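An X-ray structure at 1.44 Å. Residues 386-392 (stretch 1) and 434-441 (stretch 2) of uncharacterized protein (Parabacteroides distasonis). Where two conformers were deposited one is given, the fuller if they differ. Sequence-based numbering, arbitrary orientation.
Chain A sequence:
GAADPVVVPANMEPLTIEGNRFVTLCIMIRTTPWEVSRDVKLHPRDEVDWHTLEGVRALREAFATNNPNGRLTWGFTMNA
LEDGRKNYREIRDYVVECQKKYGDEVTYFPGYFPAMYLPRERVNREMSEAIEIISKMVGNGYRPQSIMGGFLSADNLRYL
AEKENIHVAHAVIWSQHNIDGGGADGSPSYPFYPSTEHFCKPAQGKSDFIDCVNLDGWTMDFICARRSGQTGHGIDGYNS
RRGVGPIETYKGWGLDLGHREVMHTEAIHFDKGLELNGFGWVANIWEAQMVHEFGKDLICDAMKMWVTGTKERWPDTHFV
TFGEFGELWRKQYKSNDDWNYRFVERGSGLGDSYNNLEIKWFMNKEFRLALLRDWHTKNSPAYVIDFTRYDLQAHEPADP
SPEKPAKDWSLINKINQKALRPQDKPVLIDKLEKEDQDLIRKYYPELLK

Stretch 1, residues 386-392: DFTRYDL
Stretch 2 434-441: KEDQDLIR

Arg389 binds three carboxylates at once, one from its own stretch and two from the helix. Arg389 NE donates to Asp391 OD1 at 2.9 Å and Arg389 NH2 to Asp391 OD2 at 2.7 Å, a paired, nearly linear salt bridge with N-H...O angles of 161° and 166°. Arg389 NH1 reaches across to Asp436 OD1 at 2.6 Å. That hydrogen bond is short but bent, at 133°, and is also a salt bridge; the oxygen lies at the guanidinium edge, near its plane. Glu435 OE2 forms a longer salt bridge with Arg389 NH1, at 3.4 Å, without a hydrogen bond.

Residues 386-389 are the end of a strand that begins earlier in the chain. Phi/psi run from -151/132 at Asp386 to -87/139 at Arg389. The chain then turns through Tyr390 (-105/-15) and Asp391 (-71/-25), and Leu392 is extended again (-65/143). Residues 434-441 are helical and the helix continues beyond them. Its backbone bonds include Asp438 N to Lys434 O at 2.8 Å and Leu439 N to Glu435 O at 3.1 Å. Strand and helix run nearly perpendicular, at 86°, with axes 11.0 Å apart at closest approach. The nearest CA atoms are those of Phe387 and Asp436, at 8.7 Å. The contact buries 309 Å² in total.

Strand alternation sets the contact. Phe387 and Arg389 point toward the helix, while Asp386 and Thr388 are out of reach. Thr388 OG1 instead donates to Asp386 OD1 at 2.8 Å.

Phe387 is t, with chi2 62°. Phe387 CE1 lies 3.7 Å from Ile440 CG1 and Phe387 CZ 4.3 Å from Leu439 CD2, both apolar contacts. Phe387 CE2 is 3.4 Å from Asp436 CG. The ring therefore packs beside Asp436, one of the acids that Arg389 binds.

Arg389 is m, t, p, with chi4 158°. Leu439, t with chi2 p, points toward the strand. Leu439 CD2 lies over one face of the guanidinium, 3.7 Å from Arg389 NE, while Asp436 OD1 sits at its edge. Asp391 is p; Asp436 and Ile440 are m, and Ile440 has chi2 t. Glu435 is p, t; it starts sideways, but its end comes nearer.

Water 1 adds a bridge. It donates to Glu435 O at 2.9 Å and accepts a weak bond from Arg389 NH2 at 3.3 Å.

On the exposed side of the helix, Lys434 NZ forms a salt bridge with Asp438 OD1 at 2.9 Å, one helical turn along. Gln437 points away from the strand.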

# COMPACT_ATOMS: atom_id res chain seq x y z
N ASP A 386 14.09 -7.45 12.21
CA ASP A 386 12.71 -7.18 12.64
C ASP A 386 12.15 -8.47 13.20
O ASP A 386 12.25 -9.53 12.58
CB ASP A 386 11.84 -6.68 11.47
CG ASP A 386 10.54 -6.07 11.93
OD1 ASP A 386 9.59 -6.86 12.19
OD2 ASP A 386 10.48 -4.80 11.95
N PHE A 387 11.54 -8.40 14.38
CA PHE A 387 10.72 -9.47 14.91
C PHE A 387 9.60 -8.79 15.66
O PHE A 387 9.83 -8.16 16.70
CB PHE A 387 11.52 -10.40 15.82
CG PHE A 387 10.70 -11.51 16.40
CD1 PHE A 387 10.11 -12.46 15.55
CD2 PHE A 387 10.52 -11.64 17.76
CE1 PHE A 387 9.33 -13.48 16.06
CE2 PHE A 387 9.74 -12.67 18.28
CZ PHE A 387 9.16 -13.59 17.43
N THR A 388 8.40 -8.83 15.07
CA THR A 388 7.25 -8.13 15.58
C THR A 388 6.16 -9.17 15.84
O THR A 388 5.68 -9.80 14.92
CB THR A 388 6.77 -7.08 14.55
OG1 THR A 388 7.82 -6.17 14.24
CG2 THR A 388 5.57 -6.28 15.07
N ARG A 389 5.81 -9.36 17.11
CA ARG A 389 4.81 -10.35 17.50
C ARG A 389 3.41 -9.79 17.45
O ARG A 389 3.16 -8.69 17.86
CB ARG A 389 5.13 -10.84 18.91
CG ARG A 389 6.35 -11.70 18.96
CD ARG A 389 6.64 -12.19 20.35
NE ARG A 389 5.65 -13.16 20.79
CZ ARG A 389 5.86 -14.03 21.75
NH1 ARG A 389 7.04 -14.08 22.38
NH2 ARG A 389 4.90 -14.87 22.07
N TYR A 390 2.49 -10.60 16.95
CA TYR A 390 1.09 -10.24 16.88
C TYR A 390 0.24 -10.95 17.92
O TYR A 390 -0.90 -10.56 18.13
CB TYR A 390 0.56 -10.59 15.49
CG TYR A 390 1.30 -9.93 14.36
CD1 TYR A 390 1.58 -8.58 14.39
CD2 TYR A 390 1.63 -10.65 13.20
CE1 TYR A 390 2.24 -7.96 13.33
CE2 TYR A 390 2.27 -10.04 12.14
CZ TYR A 390 2.60 -8.70 12.22
OH TYR A 390 3.21 -8.08 11.15
N ASP A 391 0.78 -11.99 18.54
CA ASP A 391 0.03 -12.69 19.59
C ASP A 391 -0.09 -11.85 20.85
O ASP A 391 -1.05 -12.02 21.63
CB ASP A 391 0.63 -14.09 19.83
CG ASP A 391 2.05 -14.06 20.35
OD1 ASP A 391 2.82 -13.14 20.07
OD2 ASP A 391 2.40 -15.02 21.05
N LEU A 392 0.83 -10.94 21.06
CA LEU A 392 0.76 -9.96 22.12
C LEU A 392 -0.42 -9.00 21.91
O LEU A 392 -0.74 -8.62 20.78
CB LEU A 392 2.09 -9.17 22.19
CG LEU A 392 3.37 -9.98 22.43
CD1 LEU A 392 4.61 -9.10 22.36
CD2 LEU A 392 3.29 -10.69 23.79
N LYS A 434 14.08 -17.45 24.46
CA LYS A 434 13.67 -18.82 24.12
C LYS A 434 12.25 -18.88 23.53
O LYS A 434 11.97 -19.65 22.60
CB LYS A 434 13.77 -19.72 25.36
CG LYS A 434 13.37 -21.20 25.16
CD LYS A 434 14.08 -21.85 23.97
CE LYS A 434 13.86 -23.37 23.96
NZ LYS A 434 12.49 -23.85 24.30
N GLU A 435 11.38 -18.06 24.09
CA GLU A 435 9.96 -18.06 23.76
C GLU A 435 9.78 -17.56 22.34
O GLU A 435 8.86 -17.99 21.64
CB GLU A 435 9.17 -17.15 24.70
CG GLU A 435 9.67 -15.70 24.80
CD GLU A 435 8.72 -14.78 25.57
OE1 GLU A 435 7.96 -15.29 26.44
OE2 GLU A 435 8.73 -13.55 25.31
N ASP A 436 10.65 -16.62 21.96
CA ASP A 436 10.62 -16.02 20.62
C ASP A 436 11.15 -17.04 19.64
O ASP A 436 10.56 -17.25 18.58
CB ASP A 436 11.42 -14.73 20.60
CG ASP A 436 10.75 -13.62 21.37
OD1 ASP A 436 9.52 -13.69 21.59
OD2 ASP A 436 11.44 -12.62 21.70
N GLN A 437 12.25 -17.72 19.99
CA GLN A 437 12.70 -18.86 19.21
C GLN A 437 11.60 -19.91 19.05
O GLN A 437 11.49 -20.54 17.98
CB GLN A 437 13.94 -19.51 19.85
CG GLN A 437 15.20 -18.65 19.77
CD GLN A 437 16.44 -19.34 20.28
OE1 GLN A 437 16.64 -20.54 20.05
NE2 GLN A 437 17.28 -18.59 20.98
N ASP A 438 10.88 -20.19 20.12
CA ASP A 438 9.88 -21.28 20.08
C ASP A 438 8.76 -20.94 19.09
O ASP A 438 8.34 -21.81 18.30
CB ASP A 438 9.26 -21.52 21.45
CG ASP A 438 10.21 -22.23 22.41
OD1 ASP A 438 11.09 -23.00 21.95
OD2 ASP A 438 10.02 -21.97 23.61
N LEU A 439 8.33 -19.68 19.13
CA LEU A 439 7.31 -19.15 18.18
C LEU A 439 7.81 -19.22 16.75
O LEU A 439 7.10 -19.71 15.86
CB LEU A 439 6.91 -17.73 18.55
CG LEU A 439 5.77 -17.09 17.72
CD1 LEU A 439 4.51 -17.94 17.88
CD2 LEU A 439 5.48 -15.66 18.11
N ILE A 440 9.05 -18.79 16.52
CA ILE A 440 9.65 -18.96 15.22
C ILE A 440 9.71 -20.42 14.76
O ILE A 440 9.35 -20.73 13.63
CB ILE A 440 11.05 -18.27 15.14
CG1 ILE A 440 10.89 -16.76 15.32
CG2 ILE A 440 11.76 -18.56 13.84
CD1 ILE A 440 12.20 -16.04 15.54
N ARG A 441 10.18 -21.30 15.65
CA ARG A 441 10.35 -22.72 15.31
C ARG A 441 9.03 -23.40 14.93
O ARG A 441 9.02 -24.27 14.05
CB ARG A 441 11.02 -23.51 16.45
CG ARG A 441 11.44 -24.93 16.05
CD ARG A 441 11.97 -25.74 17.23
NE ARG A 441 13.23 -25.20 17.72
CZ ARG A 441 14.43 -25.52 17.25
NH1 ARG A 441 14.56 -26.40 16.26
NH2 ARG A 441 15.52 -24.96 17.77
O HOH W 1 6.09 -17.92 22.63